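Local coordinates for protein-disulfide isomerase (Novosphingobium aromaticivorans, PDB 3GMF) that probably catalyses thiol-disulfide exchange, as a disulfide isomerase or oxidoreductase of the thioredoxin superfamily, at residues H7-G11 against R78-L82; L17-V23 against A52-F58; C27-F33 against T169-M173. Where two conformers were deposited one is given. Numbering follows the deposited sequence.

Interaction 1 of 3, residues H7-G11 against R78-L82; sequences HHLLG and RFFTL
A helix packs across the edge strand of a thioredoxin-type sheet. The strand is 7-10, outermost in the sheet and antiparallel to strand 51-57. The helical turn 78-82 belongs to helix 76-88. The two short axes cross at -95° and come within 9.6 Å. His8 lies nearest Phe79 (CA to CA 7.8 Å), and Leu10 nearest Phe80 (8.0 Å). Three side chains carry most of the contact: Phe80, His8 and Phe79. The extended strand alternates, so His8 and Leu10 point their CB toward the helix while His7 and Leu9 point away. His8, chi1 m, stacks face to face on Phe79, chi1 t. The ring planes are 1° apart and the centroids 3.6 Å. Phe80, chi1 m, brings its ring up to the strand backbone. His8 O is 3.6 Å from Phe80 CZ, at the ring edge, and Leu9 O is 3.6 Å from Phe80 CE2. No hydrogen bond links the segments; ring stacking, CH-pi contacts and backbone carbonyls against the Phe80 ring make the contact. Phe80 also touches Val55 of the neighbouring strand. Leu10, chi1 t, makes a CH-pi contact over the Phe80 face, with Leu10 CB 3.6 Å from Phe80 CZ.

Interaction 2 of 3, residues L17-V23 against A52-F58; sequences LRLVEFV and AIEVRNF
Strands 17-23 and 52-57 run parallel, 4.7 Å apart at closest approach, with axes at 21°. The register pairs Arg18 with Ala52, Leu19 with Ile53, Val20 with Glu54, Glu21 with Val55, Phe22 with Arg56 and Val23 with Asn57. Leu17, Leu19, Glu21 and Val23 bond Ala52, Glu54, Arg56 and Phe58 in the staggered parallel pattern, at 2.8 to 3.1 Å. Leu19, for example, gives its N to Ala52 O (3.0 Å) and takes Glu54 N on its O (2.8 Å). Arg18, Val20, Phe22, Glu54 and Arg56 share one face. There Glu54, chi1 t, sits between two arginines in a salt-bridge network: Glu54 OE1 pairs with Arg18 NH1 (3.0 Å) and Glu54 OE2 with Arg56 NE (3.0 Å). His7 ND1 also bonds this carboxylate. Val20 CG1 lies over the Arg56 guanidinium, 3.4 Å from Arg56 NE. Leu19, Glu21, Val23, Ile53 and Val55 share the other face, where Val23 CG2 meets Val55 CG1 at 4.0 Å. Glu21, chi1 m, is buried there, its CD 3.6 Å from Ile53 CG2. It also touches Phe33 and Leu41 of helix 28-46. That helix connects the two strands, completing the beta-alpha-beta unit of the thioredoxin fold.

Interaction 3 of 3, residues C27-F33 against T169-M173; sequences CPHCSHF and TPSFM
Pro170 sets its ring against Cys30 and the first turn of helix 28-46. Its CD lies 3.7 Å from Cys30 SG and 3.6 Å from His29 CB, and its CG lies 4.1 Å from Phe33 CB. The peptide bond before Pro170 is cis. The proline therefore follows the usual pattern of thioredoxin-fold proteins, in which a cis-proline loop faces the CxxC pair. The closest CA pair is Cys30 and Pro170, 5.4 Å apart. Residues 28-33 are helical. Residues 169 and 170 form the loop that leads into strand 171-174, and residues 171-173 are extended. Cys27, chi1 t, sits at the N-cap, and its SG accepts a bond from Cys30 N at 3.4 Å. Cys30 is m, and its SG is 3.5 Å from Pro170 N and 3.7 Å from Thr169 CB. Thr169, chi1 p, brings OG1 to 3.2 Å from Cys27 SG. His29 CB also lies 3.6 Å from Thr169 O. Deeper in, Phe33 (t) meets Phe172 (m). Phe33 CZ is 3.5 Å from Phe172 CE1, the centroids are 4.8 Å apart and the planes 51°. Leu188 of helix 185-196 touches both rings, so strand 171-174, helix 28-46 and the C-terminal helix meet here. Val23 touches Cys30 from the central strand. The two sulfurs are not bonded to each other, which is consistent with a reduced dithiol. A helix-start CxxC beside a cis-proline is the arrangement used for thiol-disulfide exchange in this superfamily, so this is probably the redox site.

From the N terminus, strand 7-10 comes first, and interaction 1 closes the loop that begins there, ending at helix 76-88. Inside that loop, interaction 2 closes a shorter one, from strand 17-23 through helix 28-46 to residues 52-58. Interaction 3 starts on helix 28-46 and reaches residues 169-173 near the C-terminal end, so it crosses both of the others. Interactions 1 and 2 meet through strands 7-10 and 51-57, where Leu10 N is 2.7 Å from Ile53 O. Interactions 2 and 3 meet through strands 17-23 and 171-174, where Phe22 N is 2.8 Å from Ser171 O. Interactions 1 and 3 do not touch, with nearest atoms about 9 Å apart. All three contacts reach the same sheet.

Interaction 1 of 3, residues H7-G11 against R78-L82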
loop_
_atom_site.group_PDB
_atom_site.type_symbol
_atom_site.label_atom_id
_atom_site.label_comp_id
_atom_site.label_asym_id
_atom_site.label_seq_id
_atom_site.Cartn_x
_atom_site.Cartn_y
_atom_site.Cartn_z
ATOM N N HIS A 7 -5.565 3.177 -6.560
ATOM C CA HIS A 7 -4.480 3.348 -7.565
ATOM C C HIS A 7 -3.890 4.731 -7.396
ATOM O O HIS A 7 -4.634 5.715 -7.273
ATOM C CB HIS A 7 -4.995 3.301 -9.010
ATOM C CG HIS A 7 -5.674 2.029 -9.420
ATOM N ND1 HIS A 7 -5.246 1.289 -10.501
ATOM C CD2 HIS A 7 -6.786 1.411 -8.958
ATOM C CE1 HIS A 7 -6.056 0.260 -10.677
ATOM N NE2 HIS A 7 -6.987 0.299 -9.741
ATOM N N HIS A 8 -2.568 4.830 -7.414
ATOM C CA HIS A 8 -1.907 6.145 -7.325
ATOM C C HIS A 8 -0.706 6.209 -8.239
ATOM O O HIS A 8 0.111 5.290 -8.257
ATOM C CB HIS A 8 -1.472 6.422 -5.899
ATOM C CG HIS A 8 -2.594 6.865 -5.014
ATOM N ND1 HIS A 8 -3.390 5.978 -4.327
ATOM C CD2 HIS A 8 -3.066 8.101 -4.725
ATOM C CE1 HIS A 8 -4.304 6.645 -3.648
ATOM N NE2 HIS A 8 -4.123 7.936 -3.864
ATOM N N LEU A 9 -0.582 7.298 -8.996
ATOM C CA LEU A 9 0.472 7.366 -9.998
ATOM C C LEU A 9 1.568 8.350 -9.614
ATOM O O LEU A 9 1.288 9.506 -9.297
ATOM C CB LEU A 9 -0.106 7.727 -11.362
ATOM C CG LEU A 9 0.832 7.647 -12.572
ATOM C CD1 LEU A 9 1.251 6.217 -12.901
ATOM C CD2 LEU A 9 0.114 8.276 -13.760
ATOM N N LEU A 10 2.809 7.874 -9.650
ATOM C CA LEU A 10 3.991 8.715 -9.430
ATOM C C LEU A 10 4.682 8.925 -10.766
ATOM O O LEU A 10 5.025 7.961 -11.457
ATOM C CB LEU A 10 4.961 8.069 -8.431
ATOM C CG LEU A 10 6.156 8.924 -7.986
ATOM C CD1 LEU A 10 5.698 10.273 -7.442
ATOM C CD2 LEU A 10 7.028 8.205 -6.953
ATOM N N GLY A 11 4.852 10.187 -11.149
ATOM C CA GLY A 11 5.469 10.508 -12.421
ATOM C C GLY A 11 4.474 10.734 -13.541
ATOM O O GLY A 11 3.255 10.777 -13.322
ATOM N N ARG A 78 -0.319 14.052 -1.008
ATOM C CA ARG A 78 0.154 13.592 0.294
ATOM C C ARG A 78 0.241 12.058 0.335
ATOM O O ARG A 78 0.974 11.498 1.161
ATOM C CB ARG A 78 -0.731 14.153 1.421
ATOM C CG ARG A 78 -0.554 13.509 2.797
ATOM C CD ARG A 78 -0.263 14.515 3.912
ATOM N NE ARG A 78 -0.083 13.856 5.211
ATOM C CZ ARG A 78 1.022 13.221 5.604
ATOM N NH1 ARG A 78 2.079 13.128 4.803
ATOM N NH2 ARG A 78 1.070 12.665 6.808
ATOM N N PHE A 79 -0.486 11.379 -0.564
ATOM C CA PHE A 79 -0.475 9.887 -0.594
ATOM C C PHE A 79 0.904 9.299 -0.476
ATOM O O PHE A 79 1.139 8.444 0.388
ATOM C CB PHE A 79 -1.121 9.297 -1.864
ATOM C CG PHE A 79 -0.983 7.785 -1.954
ATOM C CD1 PHE A 79 -1.835 6.956 -1.221
ATOM C CD2 PHE A 79 0.026 7.197 -2.733
ATOM C CE1 PHE A 79 -1.699 5.558 -1.275
ATOM C CE2 PHE A 79 0.167 5.793 -2.795
ATOM C CZ PHE A 79 -0.696 4.989 -2.057
ATOM N N PHE A 80 1.801 9.708 -1.374
ATOM C CA PHE A 80 3.080 9.015 -1.510
ATOM C C PHE A 80 3.972 9.147 -0.292
ATOM O O PHE A 80 4.634 8.176 0.077
ATOM C CB PHE A 80 3.794 9.380 -2.818
ATOM C CG PHE A 80 3.304 8.592 -3.993
ATOM C CD1 PHE A 80 3.794 7.309 -4.231
ATOM C CD2 PHE A 80 2.325 9.105 -4.841
ATOM C CE1 PHE A 80 3.335 6.561 -5.301
ATOM C CE2 PHE A 80 1.851 8.346 -5.931
ATOM C CZ PHE A 80 2.360 7.077 -6.148
ATOM N N THR A 81 3.971 10.322 0.348
ATOM C CA THR A 81 4.731 10.495 1.589
ATOM C C THR A 81 4.178 9.605 2.701
ATOM O O THR A 81 4.935 8.967 3.421
ATOM C CB THR A 81 4.812 11.964 2.071
ATOM O OG1 THR A 81 3.555 12.625 1.871
ATOM C CG2 THR A 81 5.899 12.697 1.314
ATOM N N LEU A 82 2.860 9.542 2.805
ATOM C CA LEU A 82 2.207 8.753 3.844
ATOM C C LEU A 82 2.340 7.233 3.614
ATOM O O LEU A 82 2.650 6.482 4.555
ATOM C CB LEU A 82 0.743 9.163 3.944
ATOM C CG LEU A 82 0.024 8.805 5.250
ATOM C CD1 LEU A 82 0.873 9.152 6.492
ATOM C CD2 LEU A 82 -1.315 9.505 5.274
#

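Interaction 2 of 3, residues L17-V23 against A52-F58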
loop_
_atom_site.group_PDB
_atom_site.type_symbol
_atom_site.label_atom_id
_atom_site.label_comp_id
_atom_site.label_asym_id
_atom_site.label_seq_id
_atom_site.Cartn_x
_atom_site.Cartn_y
_atom_site.Cartn_z
ATOM N N LEU A 17 7.375 3.642 -19.921
ATOM C CA LEU A 17 7.438 2.506 -18.995
ATOM C C LEU A 17 6.483 2.753 -17.830
ATOM O O LEU A 17 6.677 3.666 -17.027
ATOM C CB LEU A 17 8.866 2.221 -18.491
ATOM C CG LEU A 17 9.159 0.830 -17.876
ATOM C CD1 LEU A 17 10.645 0.645 -17.639
ATOM C CD2 LEU A 17 8.439 0.558 -16.556
ATOM N N ARG A 18 5.471 1.906 -17.726
ATOM C CA ARG A 18 4.551 1.988 -16.607
ATOM C C ARG A 18 4.748 0.762 -15.714
ATOM O O ARG A 18 4.439 -0.362 -16.128
ATOM C CB ARG A 18 3.117 2.040 -17.125
ATOM C CG ARG A 18 2.029 2.083 -16.048
ATOM C CD ARG A 18 2.019 3.397 -15.286
ATOM N NE ARG A 18 1.572 4.523 -16.116
ATOM C CZ ARG A 18 0.308 4.923 -16.253
ATOM N NH1 ARG A 18 -0.676 4.300 -15.616
ATOM N NH2 ARG A 18 0.023 5.970 -17.025
ATOM N N LEU A 19 5.263 1.001 -14.507
ATOM C CA LEU A 19 5.469 -0.059 -13.518
ATOM C C LEU A 19 4.265 -0.038 -12.576
ATOM O O LEU A 19 4.023 0.959 -11.897
ATOM C CB LEU A 19 6.740 0.211 -12.697
ATOM C CG LEU A 19 6.978 -0.728 -11.503
ATOM C CD1 LEU A 19 7.153 -2.212 -11.953
ATOM C CD2 LEU A 19 8.141 -0.262 -10.638
ATOM N N VAL A 20 3.539 -1.148 -12.525
ATOM C CA VAL A 20 2.443 -1.305 -11.561
ATOM C C VAL A 20 2.942 -2.157 -10.405
ATOM O O VAL A 20 3.509 -3.217 -10.643
ATOM C CB VAL A 20 1.251 -2.010 -12.188
ATOM C CG1 VAL A 20 0.177 -2.304 -11.135
ATOM C CG2 VAL A 20 0.671 -1.132 -13.303
ATOM N N GLU A 21 2.691 -1.710 -9.175
ATOM C CA GLU A 21 3.138 -2.414 -7.951
ATOM C C GLU A 21 1.884 -2.783 -7.180
ATOM O O GLU A 21 1.072 -1.901 -6.916
ATOM C CB GLU A 21 3.970 -1.485 -7.054
ATOM C CG GLU A 21 5.217 -0.857 -7.715
ATOM C CD GLU A 21 6.056 -0.027 -6.729
ATOM O OE1 GLU A 21 5.548 0.332 -5.652
ATOM O OE2 GLU A 21 7.232 0.244 -7.034
ATOM N N PHE A 22 1.697 -4.079 -6.884
ATOM C CA PHE A 22 0.602 -4.535 -6.028
ATOM C C PHE A 22 1.240 -4.757 -4.686
ATOM O O PHE A 22 2.084 -5.656 -4.533
ATOM C CB PHE A 22 0.006 -5.854 -6.539
ATOM C CG PHE A 22 -0.594 -5.761 -7.918
ATOM C CD1 PHE A 22 -1.925 -5.390 -8.093
ATOM C CD2 PHE A 22 0.164 -6.078 -9.039
ATOM C CE1 PHE A 22 -2.491 -5.323 -9.383
ATOM C CE2 PHE A 22 -0.403 -6.030 -10.314
ATOM C CZ PHE A 22 -1.723 -5.628 -10.484
ATOM N N VAL A 23 0.878 -3.932 -3.709
ATOM C CA VAL A 23 1.582 -3.958 -2.414
ATOM C C VAL A 23 0.585 -3.945 -1.254
ATOM O O VAL A 23 -0.550 -3.491 -1.394
ATOM C CB VAL A 23 2.606 -2.793 -2.243
ATOM C CG1 VAL A 23 3.707 -2.855 -3.356
ATOM C CG2 VAL A 23 1.890 -1.430 -2.233
ATOM N N ALA A 52 6.881 5.758 -15.035
ATOM C CA ALA A 52 5.995 6.166 -13.959
ATOM C C ALA A 52 5.623 4.925 -13.131
ATOM O O ALA A 52 5.656 3.814 -13.642
ATOM C CB ALA A 52 4.743 6.810 -14.521
ATOM N N ILE A 53 5.252 5.144 -11.870
ATOM C CA ILE A 53 4.915 4.035 -10.962
ATOM C C ILE A 53 3.477 4.150 -10.520
ATOM O O ILE A 53 3.078 5.164 -9.948
ATOM C CB ILE A 53 5.797 3.996 -9.705
ATOM C CG1 ILE A 53 7.281 3.957 -10.090
ATOM C CG2 ILE A 53 5.446 2.764 -8.851
ATOM C CD1 ILE A 53 8.207 4.278 -8.963
ATOM N N GLU A 54 2.713 3.098 -10.764
ATOM C CA GLU A 54 1.337 3.036 -10.344
ATOM C C GLU A 54 1.254 2.110 -9.134
ATOM O O GLU A 54 1.446 0.903 -9.259
ATOM C CB GLU A 54 0.466 2.493 -11.459
ATOM C CG GLU A 54 -1.001 2.477 -11.139
ATOM C CD GLU A 54 -1.816 2.059 -12.345
ATOM O OE1 GLU A 54 -1.378 2.322 -13.491
ATOM O OE2 GLU A 54 -2.885 1.476 -12.152
ATOM N N VAL A 55 0.994 2.681 -7.971
ATOM C CA VAL A 55 0.911 1.900 -6.737
ATOM C C VAL A 55 -0.524 1.479 -6.552
ATOM O O VAL A 55 -1.430 2.310 -6.555
ATOM C CB VAL A 55 1.424 2.710 -5.531
ATOM C CG1 VAL A 55 1.137 1.988 -4.209
ATOM C CG2 VAL A 55 2.911 2.965 -5.697
ATOM N N ARG A 56 -0.720 0.174 -6.451
ATOM C CA ARG A 56 -2.043 -0.336 -6.144
ATOM C C ARG A 56 -2.056 -0.967 -4.764
ATOM O O ARG A 56 -1.179 -1.770 -4.397
ATOM C CB ARG A 56 -2.546 -1.305 -7.203
ATOM C CG ARG A 56 -2.678 -0.693 -8.593
ATOM C CD ARG A 56 -3.090 -1.768 -9.558
ATOM N NE ARG A 56 -3.103 -1.300 -10.937
ATOM C CZ ARG A 56 -3.596 -1.995 -11.954
ATOM N NH1 ARG A 56 -4.145 -3.189 -11.752
ATOM N NH2 ARG A 56 -3.547 -1.489 -13.171
ATOM N N ASN A 57 -3.053 -0.558 -3.982
ATOM C CA ASN A 57 -3.240 -1.116 -2.647
ATOM C C ASN A 57 -3.905 -2.474 -2.772
ATOM O O ASN A 57 -5.110 -2.588 -3.025
ATOM C CB ASN A 57 -4.070 -0.185 -1.770
ATOM C CG ASN A 57 -3.417 1.161 -1.580
ATOM O OD1 ASN A 57 -3.950 2.192 -1.997
ATOM N ND2 ASN A 57 -2.269 1.165 -0.953
ATOM N N PHE A 58 -3.097 -3.508 -2.601
ATOM C CA PHE A 58 -3.598 -4.872 -2.643
ATOM C C PHE A 58 -3.894 -5.232 -1.189
ATOM O O PHE A 58 -2.985 -5.599 -0.433
ATOM C CB PHE A 58 -2.535 -5.792 -3.223
ATOM C CG PHE A 58 -3.008 -7.195 -3.438
ATOM C CD1 PHE A 58 -3.793 -7.512 -4.534
ATOM C CD2 PHE A 58 -2.674 -8.201 -2.523
ATOM C CE1 PHE A 58 -4.242 -8.820 -4.728
ATOM C CE2 PHE A 58 -3.102 -9.517 -2.705
ATOM C CZ PHE A 58 -3.882 -9.826 -3.806
HETATM O O HOH W 1 -0.607 -0.943 0.201
#

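Interaction 3 of 3, residues C27-F33 against T169-M173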
loop_
_atom_site.group_PDB
_atom_site.type_symbol
_atom_site.label_atom_id
_atom_site.label_comp_id
_atom_site.label_asym_id
_atom_site.label_seq_id
_atom_site.Cartn_x
_atom_site.Cartn_y
_atom_site.Cartn_z
ATOM N N CYS A 27 2.641 -6.564 4.826
ATOM C CA CYS A 27 3.575 -7.528 4.237
ATOM C C CYS A 27 5.021 -7.090 4.484
ATOM O O CYS A 27 5.410 -5.975 4.122
ATOM C CB CYS A 27 3.290 -7.654 2.724
ATOM S SG CYS A 27 4.551 -8.561 1.802
ATOM N N PRO A 28 5.839 -7.970 5.088
ATOM C CA PRO A 28 7.225 -7.602 5.390
ATOM C C PRO A 28 8.060 -7.431 4.120
ATOM O O PRO A 28 9.005 -6.626 4.092
ATOM C CB PRO A 28 7.722 -8.810 6.197
ATOM C CG PRO A 28 6.890 -9.964 5.692
ATOM C CD PRO A 28 5.529 -9.357 5.495
ATOM N N HIS A 29 7.693 -8.157 3.068
ATOM C CA HIS A 29 8.393 -8.049 1.777
ATOM C C HIS A 29 8.153 -6.696 1.141
ATOM O O HIS A 29 9.059 -6.121 0.548
ATOM C CB HIS A 29 7.971 -9.174 0.827
ATOM C CG HIS A 29 8.177 -10.550 1.381
ATOM N ND1 HIS A 29 9.411 -11.011 1.787
ATOM C CD2 HIS A 29 7.311 -11.573 1.572
ATOM C CE1 HIS A 29 9.296 -12.259 2.209
ATOM N NE2 HIS A 29 8.033 -12.623 2.088
ATOM N N CYS A 30 6.940 -6.166 1.270
ATOM C CA CYS A 30 6.628 -4.843 0.727
ATOM C C CYS A 30 7.362 -3.732 1.467
ATOM O O CYS A 30 7.820 -2.769 0.838
ATOM C CB CYS A 30 5.129 -4.571 0.778
ATOM S SG CYS A 30 4.241 -5.619 -0.383
ATOM N N SER A 31 7.469 -3.865 2.793
ATOM C CA SER A 31 8.255 -2.907 3.581
ATOM C C SER A 31 9.717 -2.907 3.142
ATOM O O SER A 31 10.271 -1.850 2.804
ATOM C CB SER A 31 8.143 -3.198 5.076
ATOM O OG SER A 31 8.982 -2.313 5.811
ATOM N N HIS A 32 10.328 -4.091 3.132
ATOM C CA HIS A 32 11.694 -4.256 2.642
ATOM C C HIS A 32 11.854 -3.726 1.216
ATOM O O HIS A 32 12.829 -3.028 0.923
ATOM C CB HIS A 32 12.124 -5.727 2.749
ATOM C CG HIS A 32 13.560 -5.977 2.400
ATOM N ND1 HIS A 32 14.604 -5.303 2.998
ATOM C CD2 HIS A 32 14.126 -6.851 1.533
ATOM C CE1 HIS A 32 15.751 -5.740 2.503
ATOM N NE2 HIS A 32 15.487 -6.682 1.615
ATOM N N PHE A 33 10.890 -4.018 0.341
ATOM C CA PHE A 33 10.963 -3.538 -1.049
ATOM C C PHE A 33 10.949 -2.008 -1.147
ATOM O O PHE A 33 11.704 -1.426 -1.925
ATOM C CB PHE A 33 9.829 -4.123 -1.907
ATOM C CG PHE A 33 9.705 -3.479 -3.252
ATOM C CD1 PHE A 33 10.608 -3.792 -4.276
ATOM C CD2 PHE A 33 8.692 -2.563 -3.504
ATOM C CE1 PHE A 33 10.498 -3.182 -5.537
ATOM C CE2 PHE A 33 8.581 -1.949 -4.759
ATOM C CZ PHE A 33 9.501 -2.257 -5.769
ATOM N N THR A 169 2.825 -10.853 -2.362
ATOM C CA THR A 169 3.180 -9.427 -2.421
ATOM C C THR A 169 4.653 -9.206 -2.019
ATOM O O THR A 169 5.199 -10.002 -1.250
ATOM C CB THR A 169 2.267 -8.596 -1.516
ATOM O OG1 THR A 169 2.198 -9.226 -0.232
ATOM C CG2 THR A 169 0.850 -8.480 -2.143
ATOM N N PRO A 170 5.311 -8.166 -2.585
ATOM C CA PRO A 170 4.791 -7.308 -3.652
ATOM C C PRO A 170 4.780 -8.102 -4.950
ATOM O O PRO A 170 5.548 -9.068 -5.087
ATOM C CB PRO A 170 5.847 -6.186 -3.751
ATOM C CG PRO A 170 7.104 -6.844 -3.324
ATOM C CD PRO A 170 6.680 -7.766 -2.199
ATOM N N SER A 171 3.901 -7.721 -5.865
ATOM C CA SER A 171 3.956 -8.244 -7.228
ATOM C C SER A 171 3.953 -7.063 -8.186
ATOM O O SER A 171 3.566 -5.950 -7.810
ATOM C CB SER A 171 2.776 -9.184 -7.506
ATOM O OG SER A 171 2.878 -10.383 -6.747
ATOM N N PHE A 172 4.358 -7.307 -9.436
ATOM C CA PHE A 172 4.607 -6.216 -10.371
ATOM C C PHE A 172 4.109 -6.546 -11.759
ATOM O O PHE A 172 4.146 -7.696 -12.164
ATOM C CB PHE A 172 6.118 -5.920 -10.426
ATOM C CG PHE A 172 6.720 -5.666 -9.078
ATOM C CD1 PHE A 172 6.506 -4.440 -8.443
ATOM C CD2 PHE A 172 7.465 -6.653 -8.433
ATOM C CE1 PHE A 172 7.023 -4.212 -7.182
ATOM C CE2 PHE A 172 8.019 -6.418 -7.152
ATOM C CZ PHE A 172 7.807 -5.201 -6.555
ATOM N N MET A 173 3.649 -5.521 -12.476
ATOM C CA MET A 173 3.473 -5.631 -13.931
ATOM C C MET A 173 4.247 -4.540 -14.653
ATOM O O MET A 173 4.370 -3.410 -14.161
ATOM C CB MET A 173 1.998 -5.577 -14.419
ATOM C CG MET A 173 0.855 -5.952 -13.479
ATOM S SD MET A 173 -0.694 -5.968 -14.493
ATOM C CE MET A 173 -0.492 -7.500 -15.362
#